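Long-range contacts in ferulic acid decarboxylase 1 (Candida dubliniensis, PDB 4ZAD), which probably catalyses the reversible decarboxylation of cinnamic, p-coumaric and ferulic acids to their vinyl derivatives, using prenylated FMN and manganese: residues Gly161-Gln166 with Gln196-Val201; Thr189-Asn194 with Asp298-Pro303; Met270-Tyr275 with Tyr305-Ile310. All coordinates share one frame; numbering follows the deposited sequence.

Contact 1. Residues Gly161-Gln166 with Gln196-Val201; sequences GMWVLQ and QHVKQV. With 4LU (1-deoxy-5-O-phosphono-1-(3,3,4,5-tetramethyl-9,11-dioxo-2,3,8,9,10,11-hexahydro-7H-quinolino[1,8-fg]pteridin-12-ium-7-y l)-D-ribitol), chain E.
L165 of strand 162-166 meets V198 and V201 of helix 197-201 where the two segment axes pass 8.6 Å apart, their N-to-C directions only 26° from parallel. L165 carries the packing: its CB lies 4.0 Å from CG1 of V201, while its methyl CD2 reaches the helix backbone, 3.7 Å from the carbonyl O of V198. V201 holds CG1 anti to its backbone N (chi1 -178°), and this methyl rests 3.7 Å from C of Q166. The branched valines of the helix thus offer apolar surface to the leucine, whose longer chain reaches across to them. W163 adds a looser touch, its CB 4.3 Å from CG1 of V198; its indole NE1 is bound to the carbonyl of A178.

The start of the helix serves the cofactor. Q196, the N-cap residue, uses NE2 to bond both O2 and O3' of the prenylated flavin, a task suited to an amide with two N-H groups. The backbone N of H197 donates to phosphate O1P at 2.8 Å, and the positive end of the helix dipole would favour that charge.

Strand 162-166 runs between strands 173-176 and 214-220 of the antiparallel sheet; V198 also touches S176, L165 touches F216, and W205, farther along helix 197-207, hydrogen-bonds the carbonyl of Q166.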
loop_
_atom_site.group_PDB
_atom_site.type_symbol
_atom_site.label_atom_id
_atom_site.label_comp_id
_atom_site.label_asym_id
_atom_site.label_seq_id
_atom_site.Cartn_x
_atom_site.Cartn_y
_atom_site.Cartn_z
ATOM N N GLY A 161 9.631 -14.373 25.202
ATOM C CA GLY A 161 10.431 -14.333 26.388
ATOM C C GLY A 161 11.811 -13.965 25.929
ATOM O O GLY A 161 12.049 -13.800 24.716
ATOM N N MET A 162 12.728 -13.926 26.901
ATOM C CA MET A 162 14.014 -13.236 26.763
ATOM C C MET A 162 15.167 -14.164 27.072
ATOM O O MET A 162 15.171 -14.800 28.107
ATOM C CB MET A 162 14.004 -12.093 27.763
ATOM C CG MET A 162 15.226 -11.254 27.867
ATOM S SD MET A 162 14.937 -9.902 29.062
ATOM C CE MET A 162 15.316 -10.663 30.640
ATOM N N TRP A 163 16.153 -14.228 26.179
ATOM C CA TRP A 163 17.326 -15.069 26.413
ATOM C C TRP A 163 18.306 -14.164 27.064
ATOM O O TRP A 163 18.520 -13.058 26.576
ATOM C CB TRP A 163 17.969 -15.591 25.122
ATOM C CG TRP A 163 17.140 -16.487 24.273
ATOM C CD1 TRP A 163 16.485 -16.153 23.144
ATOM C CD2 TRP A 163 16.905 -17.877 24.478
ATOM N NE1 TRP A 163 15.829 -17.242 22.634
ATOM C CE2 TRP A 163 16.076 -18.317 23.443
ATOM C CE3 TRP A 163 17.280 -18.779 25.463
ATOM C CZ2 TRP A 163 15.652 -19.626 23.341
ATOM C CZ3 TRP A 163 16.834 -20.075 25.371
ATOM C CH2 TRP A 163 16.036 -20.488 24.317
ATOM N N VAL A 164 18.892 -14.660 28.156
ATOM C CA VAL A 164 19.934 -13.985 28.876
ATOM C C VAL A 164 21.183 -14.798 28.661
ATOM O O VAL A 164 21.238 -15.953 29.103
ATOM C CB VAL A 164 19.596 -13.959 30.384
ATOM C CG1 VAL A 164 20.712 -13.247 31.207
ATOM C CG2 VAL A 164 18.199 -13.349 30.614
ATOM N N LEU A 165 22.157 -14.226 27.947
ATOM C CA LEU A 165 23.465 -14.841 27.733
ATOM C C LEU A 165 24.495 -13.812 28.129
ATOM O O LEU A 165 24.301 -12.626 27.891
ATOM C CB LEU A 165 23.656 -15.260 26.262
ATOM C CG LEU A 165 23.315 -16.703 25.787
ATOM C CD1 LEU A 165 22.217 -17.378 26.606
ATOM C CD2 LEU A 165 22.890 -16.751 24.320
ATOM N N GLN A 166 25.583 -14.277 28.752
ATOM C CA GLN A 166 26.699 -13.436 29.207
ATOM C C GLN A 166 28.021 -13.937 28.618
ATOM O O GLN A 166 28.230 -15.138 28.504
ATOM C CB GLN A 166 26.767 -13.516 30.724
ATOM C CG GLN A 166 27.787 -12.583 31.392
ATOM C CD GLN A 166 27.776 -12.743 32.897
ATOM O OE1 GLN A 166 28.427 -13.649 33.455
ATOM N NE2 GLN A 166 27.027 -11.880 33.567
ATOM N N GLN A 196 23.323 -11.883 14.946
ATOM C CA GLN A 196 22.537 -11.692 16.157
ATOM C C GLN A 196 23.354 -11.886 17.422
ATOM O O GLN A 196 24.250 -12.737 17.496
ATOM C CB GLN A 196 21.327 -12.620 16.174
ATOM C CG GLN A 196 20.391 -12.363 15.015
ATOM C CD GLN A 196 19.746 -10.984 15.062
ATOM O OE1 GLN A 196 20.373 -9.969 14.692
ATOM N NE2 GLN A 196 18.495 -10.934 15.534
ATOM N N HIS A 197 23.023 -11.116 18.444
ATOM C CA HIS A 197 23.799 -11.214 19.655
ATOM C C HIS A 197 23.807 -12.583 20.348
ATOM O O HIS A 197 24.819 -12.959 20.918
ATOM C CB HIS A 197 23.442 -10.072 20.610
ATOM C CG HIS A 197 23.923 -8.745 20.117
ATOM N ND1 HIS A 197 24.866 -8.644 19.121
ATOM C CD2 HIS A 197 23.640 -7.484 20.502
ATOM C CE1 HIS A 197 25.127 -7.375 18.893
ATOM N NE2 HIS A 197 24.398 -6.650 19.722
ATOM N N VAL A 198 22.712 -13.339 20.282
ATOM C CA VAL A 198 22.731 -14.704 20.857
ATOM C C VAL A 198 23.888 -15.501 20.264
ATOM O O VAL A 198 24.465 -16.324 20.965
ATOM C CB VAL A 198 21.414 -15.495 20.685
ATOM C CG1 VAL A 198 20.329 -14.941 21.573
ATOM C CG2 VAL A 198 20.961 -15.466 19.279
ATOM N N LYS A 199 24.222 -15.235 18.991
ATOM C CA LYS A 199 25.381 -15.850 18.320
ATOM C C LYS A 199 26.723 -15.204 18.637
ATOM O O LYS A 199 27.646 -15.896 18.934
ATOM C CB LYS A 199 25.199 -15.840 16.798
ATOM C CG LYS A 199 26.385 -16.376 16.034
ATOM C CD LYS A 199 25.977 -17.341 14.952
ATOM C CE LYS A 199 27.210 -18.096 14.386
ATOM N NZ LYS A 199 28.358 -17.149 14.147
ATOM N N GLN A 200 26.831 -13.881 18.531
ATOM C CA GLN A 200 28.035 -13.161 18.955
ATOM C C GLN A 200 28.553 -13.616 20.310
ATOM O O GLN A 200 29.738 -13.958 20.454
ATOM C CB GLN A 200 27.822 -11.638 18.948
ATOM C CG GLN A 200 27.936 -11.071 17.542
ATOM C CD GLN A 200 27.873 -9.557 17.453
ATOM O OE1 GLN A 200 27.037 -9.023 16.708
ATOM N NE2 GLN A 200 28.742 -8.861 18.183
ATOM N N VAL A 201 27.640 -13.659 21.280
ATOM C CA VAL A 201 27.983 -13.971 22.666
ATOM C C VAL A 201 28.375 -15.424 22.800
ATOM O O VAL A 201 29.350 -15.741 23.452
ATOM C CB VAL A 201 26.843 -13.636 23.632
ATOM C CG1 VAL A 201 27.267 -13.938 25.039
ATOM C CG2 VAL A 201 26.475 -12.171 23.527
HETATM C C9 4LU E . 11.672 -10.311 17.509
HETATM C C8 4LU E . 10.460 -10.411 18.203
HETATM C C7 4LU E . 9.740 -11.614 18.218
HETATM C C10 4LU E . 14.364 -12.570 16.385
HETATM C C6 4LU E . 10.263 -12.752 17.408
HETATM N N3 4LU E . 15.705 -14.863 15.754
HETATM C C2 4LU E . 16.388 -13.727 15.939
HETATM C C13 4LU E . 9.850 -14.681 18.731
HETATM C C5 4LU E . 9.576 -14.048 17.387
HETATM C C1 4LU E . 11.439 -14.754 15.859
HETATM O O2 4LU E . 17.620 -13.779 15.831
HETATM N N1 4LU E . 15.724 -12.586 16.249
HETATM C C4 4LU E . 14.361 -14.903 15.856
HETATM O O4 4LU E . 13.857 -16.035 15.656
HETATM C C4A 4LU E . 13.648 -13.767 16.164
HETATM N N5 4LU E . 12.086 -13.627 15.957
HETATM C C3 4LU E . 10.243 -15.006 16.522
HETATM C C12 4LU E . 8.067 -13.964 17.181
HETATM C C5A 4LU E . 11.531 -12.568 16.655
HETATM C C7M 4LU E . 8.446 -11.778 18.970
HETATM C C8M 4LU E . 10.009 -9.190 18.963
HETATM C C9A 4LU E . 12.296 -11.400 16.880
HETATM N N10 4LU E . 13.725 -11.414 16.716
HETATM C "C1'" 4LU E . 14.451 -10.196 16.328
HETATM C "C2'" 4LU E . 15.385 -9.819 17.478
HETATM O "O2'" 4LU E . 14.639 -9.871 18.711
HETATM C "C3'" 4LU E . 16.031 -8.441 17.281
HETATM O "O3'" 4LU E . 16.868 -8.458 16.105
HETATM C "C4'" 4LU E . 16.871 -8.007 18.501
HETATM O "O4'" 4LU E . 17.704 -6.902 18.134
HETATM C "C5'" 4LU E . 17.794 -9.136 18.990
HETATM O "O5'" 4LU E . 18.625 -8.762 20.071
HETATM P P 4LU E . 20.172 -8.436 19.915
HETATM O O2P 4LU E . 20.522 -8.345 21.399
HETATM O O3P 4LU E . 20.177 -7.126 19.098
HETATM O O1P 4LU E . 20.780 -9.600 19.161
#

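Contact 2. Residues Thr189-Asn194 with Asp298-Pro303; sequences TGLVIN and DHHTQP
T189-I193, which leads from the end of strand 187-189 into a loop, passes H300-P303 at the start of strand 300-312 with the two directions 101° apart; the CA atoms of T189 and P303 come within 6.0 Å, those of L191 and Q302 within 6.2 Å. Both belong to the Rift-related domain of the UbiD family, whose curled antiparallel sheet is consistent with the split-barrel folds of FMN-binding proteins. Here a chain that has just left the sheet turns across the strand it was paired with and heads for the cofactor.

Q302 fills the angle between the two segments. Its CB sits 3.3 Å from the carbonyl O of G190, which meets it with backbone alone, and its chain bends at chi2, bringing the amide end beside L191 and V192 and over one face of the H300 ring. A long side chain that can fold back spans the distance from the loop backbone to the imidazole. L191 crosses H300 at about a right angle: although its CB points away from the strand, methyl CD2 comes back to within 3.8 Å of NE2 of H300. The same leucine touches R179 and the prenylated flavin, giving the cofactor an apolar neighbour that is backed by the strand.

V192 meets P303 obliquely, CG2 lying 3.6 Å from CG of the proline ring, a compact apolar partner for a branched residue. H300 and Q302 also make backbone hydrogen bonds with E284 and V282 of strand 280-284. At the sheet end T189 turns its hydroxyl anti to the backbone N (chi1 -180°), and OG1 donates to the carbonyl O of P303 at 2.7 Å, tilted just 19° from the carbonyl plane.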
loop_
_atom_site.group_PDB
_atom_site.type_symbol
_atom_site.label_atom_id
_atom_site.label_comp_id
_atom_site.label_asym_id
_atom_site.label_seq_id
_atom_site.Cartn_x
_atom_site.Cartn_y
_atom_site.Cartn_z
ATOM N N THR A 189 15.310 -25.859 20.948
ATOM C CA THR A 189 16.183 -25.351 19.888
ATOM C C THR A 189 15.522 -24.155 19.240
ATOM O O THR A 189 14.292 -24.053 19.178
ATOM C CB THR A 189 16.493 -26.393 18.760
ATOM O OG1 THR A 189 17.355 -25.784 17.782
ATOM C CG2 THR A 189 15.230 -26.864 18.047
ATOM N N GLY A 190 16.349 -23.251 18.745
ATOM C CA GLY A 190 15.859 -22.075 18.080
ATOM C C GLY A 190 16.948 -21.518 17.221
ATOM O O GLY A 190 18.067 -22.009 17.242
ATOM N N LEU A 191 16.613 -20.486 16.456
ATOM C CA LEU A 191 17.583 -19.752 15.649
ATOM C C LEU A 191 18.681 -19.069 16.456
ATOM O O LEU A 191 18.420 -18.427 17.484
ATOM C CB LEU A 191 16.877 -18.648 14.859
ATOM C CG LEU A 191 16.178 -18.975 13.552
ATOM C CD1 LEU A 191 15.553 -17.667 13.081
ATOM C CD2 LEU A 191 17.161 -19.494 12.540
ATOM N N VAL A 192 19.886 -19.152 15.900
ATOM C CA VAL A 192 21.098 -18.598 16.438
ATOM C C VAL A 192 21.908 -18.273 15.191
ATOM O O VAL A 192 22.673 -19.120 14.722
ATOM C CB VAL A 192 21.818 -19.661 17.318
ATOM C CG1 VAL A 192 23.201 -19.174 17.755
ATOM C CG2 VAL A 192 20.920 -20.095 18.549
ATOM N N ILE A 193 21.717 -17.090 14.588
ATOM C CA ILE A 193 22.376 -16.787 13.295
ATOM C C ILE A 193 23.135 -15.487 13.323
ATOM O O ILE A 193 22.907 -14.638 14.140
ATOM C CB ILE A 193 21.383 -16.801 12.103
ATOM C CG1 ILE A 193 20.371 -15.647 12.190
ATOM C CG2 ILE A 193 20.583 -18.159 12.078
ATOM C CD1 ILE A 193 19.427 -15.503 11.009
ATOM N N ASN A 194 24.080 -15.357 12.423
ATOM C CA ASN A 194 24.811 -14.136 12.249
ATOM C C ASN A 194 23.839 -13.065 11.807
ATOM O O ASN A 194 22.861 -13.377 11.128
ATOM C CB ASN A 194 25.910 -14.311 11.204
ATOM C CG ASN A 194 27.108 -15.069 11.736
ATOM O OD1 ASN A 194 27.522 -14.849 12.861
ATOM N ND2 ASN A 194 27.694 -15.949 10.915
ATOM N N ASP A 298 10.900 -26.352 4.270
ATOM C CA ASP A 298 12.172 -25.743 4.691
ATOM C C ASP A 298 12.660 -26.301 6.029
ATOM O O ASP A 298 12.026 -26.100 7.063
ATOM C CB ASP A 298 12.043 -24.233 4.822
ATOM C CG ASP A 298 12.017 -23.527 3.489
ATOM O OD1 ASP A 298 11.954 -24.194 2.433
ATOM O OD2 ASP A 298 12.067 -22.281 3.515
ATOM N N HIS A 299 13.798 -26.992 5.995
ATOM C CA HIS A 299 14.414 -27.579 7.197
ATOM C C HIS A 299 15.866 -27.144 7.307
ATOM O O HIS A 299 16.569 -26.969 6.293
ATOM C CB HIS A 299 14.335 -29.118 7.146
ATOM C CG HIS A 299 12.983 -29.651 7.511
ATOM N ND1 HIS A 299 11.964 -29.809 6.589
ATOM C CD2 HIS A 299 12.463 -30.002 8.714
ATOM C CE1 HIS A 299 10.880 -30.255 7.205
ATOM N NE2 HIS A 299 11.154 -30.378 8.496
ATOM N N HIS A 300 16.293 -26.953 8.549
ATOM C CA HIS A 300 17.690 -26.698 8.851
ATOM C C HIS A 300 17.969 -27.028 10.300
ATOM O O HIS A 300 17.044 -27.209 11.101
ATOM C CB HIS A 300 18.124 -25.261 8.505
ATOM C CG HIS A 300 17.439 -24.177 9.298
ATOM N ND1 HIS A 300 16.910 -24.372 10.562
ATOM C CD2 HIS A 300 17.258 -22.858 9.020
ATOM C CE1 HIS A 300 16.406 -23.235 11.007
ATOM N NE2 HIS A 300 16.611 -22.301 10.095
ATOM N N THR A 301 19.260 -27.115 10.609
ATOM C CA THR A 301 19.735 -27.522 11.922
ATOM C C THR A 301 20.152 -26.331 12.741
ATOM O O THR A 301 20.685 -25.374 12.184
ATOM C CB THR A 301 20.966 -28.417 11.790
ATOM O OG1 THR A 301 22.008 -27.731 11.059
ATOM C CG2 THR A 301 20.575 -29.697 11.088
ATOM N N GLN A 302 19.957 -26.413 14.057
ATOM C CA GLN A 302 20.253 -25.290 14.952
ATOM C C GLN A 302 20.716 -25.822 16.325
ATOM O O GLN A 302 20.403 -26.966 16.702
ATOM C CB GLN A 302 19.018 -24.332 15.098
ATOM C CG GLN A 302 18.624 -23.474 13.853
ATOM C CD GLN A 302 19.661 -22.440 13.450
ATOM O OE1 GLN A 302 19.914 -22.215 12.256
ATOM N NE2 GLN A 302 20.288 -21.813 14.444
ATOM N N PRO A 303 21.464 -24.995 17.086
ATOM C CA PRO A 303 21.987 -25.423 18.394
ATOM C C PRO A 303 20.900 -25.805 19.398
ATOM O O PRO A 303 19.710 -25.600 19.130
ATOM C CB PRO A 303 22.793 -24.203 18.892
ATOM C CG PRO A 303 22.692 -23.192 17.938
ATOM C CD PRO A 303 22.040 -23.705 16.677
#

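Contact 3. Residues Met270-Tyr275 with Tyr305-Ile310; sequences MVFEGY and YRVNHI
F272 and I310 form the apolar part of the contact, lying side by side and pointing the same way from a non-hydrogen-bonded pair. CG1 of I310 lies 3.6 Å from CD1 of F272, and an extended chi2 (173°) carries CD1 over one face of the phenyl ring, a CH-pi contact 4.0 Å from the centroid and offset toward the rim. The flat ring accommodates the isoleucine's branched chain, and CG2 of V307 adds a looser contact at its CD2.

Backbone bonds join the antiparallel strands, but their register slips by one residue: N308 and H309 both face E273 in a classic beta bulge. The carbonyl O of E273 accepts from N308 N at 2.8 Å and from H309 N at 3.1 Å, while E273 N donates to H309 O at 3.1 Å. Beyond the bulge Y275 and R306 bond in both directions, R306 N to Y275 O at 2.8 Å. Between E273 and Y275, G274 sits against V307, its CA giving a C-H contact to R306 O; a residue with no CB fits, since a CB here would come too close to R306 O and V307 CA.

On the face shared by E273, Y275, R306 and H309, E273 runs alongside H309, OE1 lying 3.7 Å from the histidine CB and the carboxylate turned 36° from the ring; its oxygens are held by T259 OG1 and E258 N. R306 leads its guanidinium away to a salt bridge with D277. N308, at the bulge, brings OD1 to 3.5 Å from CD2 of Y275.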
loop_
_atom_site.group_PDB
_atom_site.type_symbol
_atom_site.label_atom_id
_atom_site.label_comp_id
_atom_site.label_asym_id
_atom_site.label_seq_id
_atom_site.Cartn_x
_atom_site.Cartn_y
_atom_site.Cartn_z
ATOM N N MET A 270 7.966 -16.969 34.485
ATOM C CA MET A 270 8.700 -18.227 34.484
ATOM C C MET A 270 10.085 -17.982 33.955
ATOM O O MET A 270 10.240 -17.253 32.936
ATOM C CB MET A 270 8.071 -19.282 33.551
ATOM C CG MET A 270 6.728 -19.843 33.947
ATOM S SD MET A 270 6.012 -20.872 32.673
ATOM C CE MET A 270 5.452 -19.600 31.551
ATOM N N VAL A 271 11.063 -18.649 34.602
ATOM C CA VAL A 271 12.454 -18.614 34.186
ATOM C C VAL A 271 12.923 -20.030 33.947
ATOM O O VAL A 271 12.663 -20.910 34.738
ATOM C CB VAL A 271 13.385 -17.913 35.230
ATOM C CG1 VAL A 271 14.850 -17.992 34.784
ATOM C CG2 VAL A 271 12.977 -16.450 35.424
ATOM N N PHE A 272 13.583 -20.241 32.821
ATOM C CA PHE A 272 14.115 -21.528 32.423
ATOM C C PHE A 272 15.632 -21.328 32.493
ATOM O O PHE A 272 16.128 -20.322 32.011
ATOM C CB PHE A 272 13.740 -21.818 30.969
ATOM C CG PHE A 272 12.330 -22.331 30.744
ATOM C CD1 PHE A 272 11.299 -22.129 31.650
ATOM C CD2 PHE A 272 12.026 -22.983 29.573
ATOM C CE1 PHE A 272 10.008 -22.608 31.406
ATOM C CE2 PHE A 272 10.708 -23.461 29.325
ATOM C CZ PHE A 272 9.722 -23.267 30.247
ATOM N N GLU A 273 16.363 -22.265 33.089
ATOM C CA GLU A 273 17.821 -22.154 33.220
ATOM C C GLU A 273 18.486 -23.337 32.599
ATOM O O GLU A 273 18.021 -24.445 32.806
ATOM C CB GLU A 273 18.231 -22.140 34.699
ATOM C CG GLU A 273 17.505 -21.085 35.542
ATOM C CD GLU A 273 17.896 -21.163 36.992
ATOM O OE1 GLU A 273 18.805 -21.953 37.329
ATOM O OE2 GLU A 273 17.318 -20.419 37.803
ATOM N N GLY A 274 19.596 -23.143 31.887
ATOM C CA GLY A 274 20.345 -24.312 31.393
ATOM C C GLY A 274 21.683 -24.067 30.717
ATOM O O GLY A 274 22.422 -23.215 31.126
ATOM N N TYR A 275 21.990 -24.852 29.692
ATOM C CA TYR A 275 23.205 -24.696 28.902
ATOM C C TYR A 275 22.850 -24.681 27.434
ATOM O O TYR A 275 22.243 -25.644 26.920
ATOM C CB TYR A 275 24.184 -25.856 29.152
ATOM C CG TYR A 275 24.868 -25.815 30.494
ATOM C CD1 TYR A 275 25.737 -24.763 30.839
ATOM C CD2 TYR A 275 24.645 -26.816 31.440
ATOM C CE1 TYR A 275 26.363 -24.726 32.104
ATOM C CE2 TYR A 275 25.258 -26.781 32.689
ATOM C CZ TYR A 275 26.111 -25.748 33.010
ATOM O OH TYR A 275 26.720 -25.753 34.244
ATOM N N TYR A 305 19.436 -25.865 23.401
ATOM C CA TYR A 305 19.411 -25.321 24.746
ATOM C C TYR A 305 18.897 -26.403 25.653
ATOM O O TYR A 305 17.752 -26.838 25.506
ATOM C CB TYR A 305 18.456 -24.139 24.856
ATOM C CG TYR A 305 18.782 -22.907 24.046
ATOM C CD1 TYR A 305 18.442 -22.825 22.715
ATOM C CD2 TYR A 305 19.352 -21.778 24.644
ATOM C CE1 TYR A 305 18.688 -21.688 21.978
ATOM C CE2 TYR A 305 19.608 -20.619 23.906
ATOM C CZ TYR A 305 19.260 -20.588 22.577
ATOM O OH TYR A 305 19.491 -19.454 21.819
ATOM N N ARG A 306 19.723 -26.823 26.598
ATOM C CA ARG A 306 19.376 -27.899 27.499
ATOM C C ARG A 306 18.938 -27.239 28.746
ATOM O O ARG A 306 19.735 -26.596 29.394
ATOM C CB ARG A 306 20.582 -28.771 27.784
ATOM C CG ARG A 306 21.316 -29.264 26.509
ATOM C CD ARG A 306 22.488 -30.261 26.856
ATOM N NE ARG A 306 23.087 -30.816 25.653
ATOM C CZ ARG A 306 22.594 -31.849 24.965
ATOM N NH1 ARG A 306 21.468 -32.465 25.370
ATOM N NH2 ARG A 306 23.227 -32.261 23.849
ATOM N N VAL A 307 17.662 -27.392 29.088
ATOM C CA VAL A 307 17.060 -26.777 30.300
ATOM C C VAL A 307 17.282 -27.693 31.510
ATOM O O VAL A 307 16.866 -28.835 31.480
ATOM C CB VAL A 307 15.528 -26.586 30.076
ATOM C CG1 VAL A 307 14.832 -26.001 31.294
ATOM C CG2 VAL A 307 15.286 -25.741 28.841
ATOM N N ASN A 308 17.946 -27.195 32.551
ATOM C CA ASN A 308 18.177 -27.926 33.791
ATOM C C ASN A 308 17.246 -27.501 34.929
ATOM O O ASN A 308 17.144 -28.195 35.917
ATOM C CB ASN A 308 19.626 -27.720 34.319
ATOM C CG ASN A 308 20.748 -28.146 33.323
ATOM O OD1 ASN A 308 21.863 -27.569 33.375
ATOM N ND2 ASN A 308 20.479 -29.138 32.446
ATOM N N HIS A 309 16.605 -26.348 34.841
ATOM C CA HIS A 309 15.844 -25.812 35.971
ATOM C C HIS A 309 14.709 -24.975 35.443
ATOM O O HIS A 309 14.739 -24.591 34.290
ATOM C CB HIS A 309 16.737 -24.952 36.893
ATOM C CG HIS A 309 16.139 -24.691 38.241
ATOM N ND1 HIS A 309 16.143 -25.628 39.257
ATOM C CD2 HIS A 309 15.501 -23.603 38.735
ATOM C CE1 HIS A 309 15.555 -25.113 40.325
ATOM N NE2 HIS A 309 15.154 -23.886 40.034
ATOM N N ILE A 310 13.699 -24.743 36.276
ATOM C CA ILE A 310 12.603 -23.839 35.964
ATOM C C ILE A 310 12.064 -23.325 37.286
ATOM O O ILE A 310 11.851 -24.090 38.240
ATOM C CB ILE A 310 11.425 -24.508 35.228
ATOM C CG1 ILE A 310 11.806 -24.945 33.813
ATOM C CG2 ILE A 310 10.177 -23.559 35.167
ATOM C CD1 ILE A 310 10.694 -25.768 33.127
#

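How the contacts relate
Followed from the N terminus, the chain leaves 161-166, runs through 189-194 and closes its first loop at 196-201, completing contact 1. Contact 2 begins inside that loop but closes only at 298-303, over a hundred residues later, so the two cross. Contact 3 opens at 270-275 within the span of contact 2 and closes beyond it at 305-310: these also cross, whereas contacts 1 and 3 follow in series. Strand 300-312 serves both later contacts. Y305 stacks on W163 of contact 1 and brings its OH near V192 of contact 2, while K199 probably bonds N194. Together they tie helix 197-207 and the cofactor-side loop to one curled sheet.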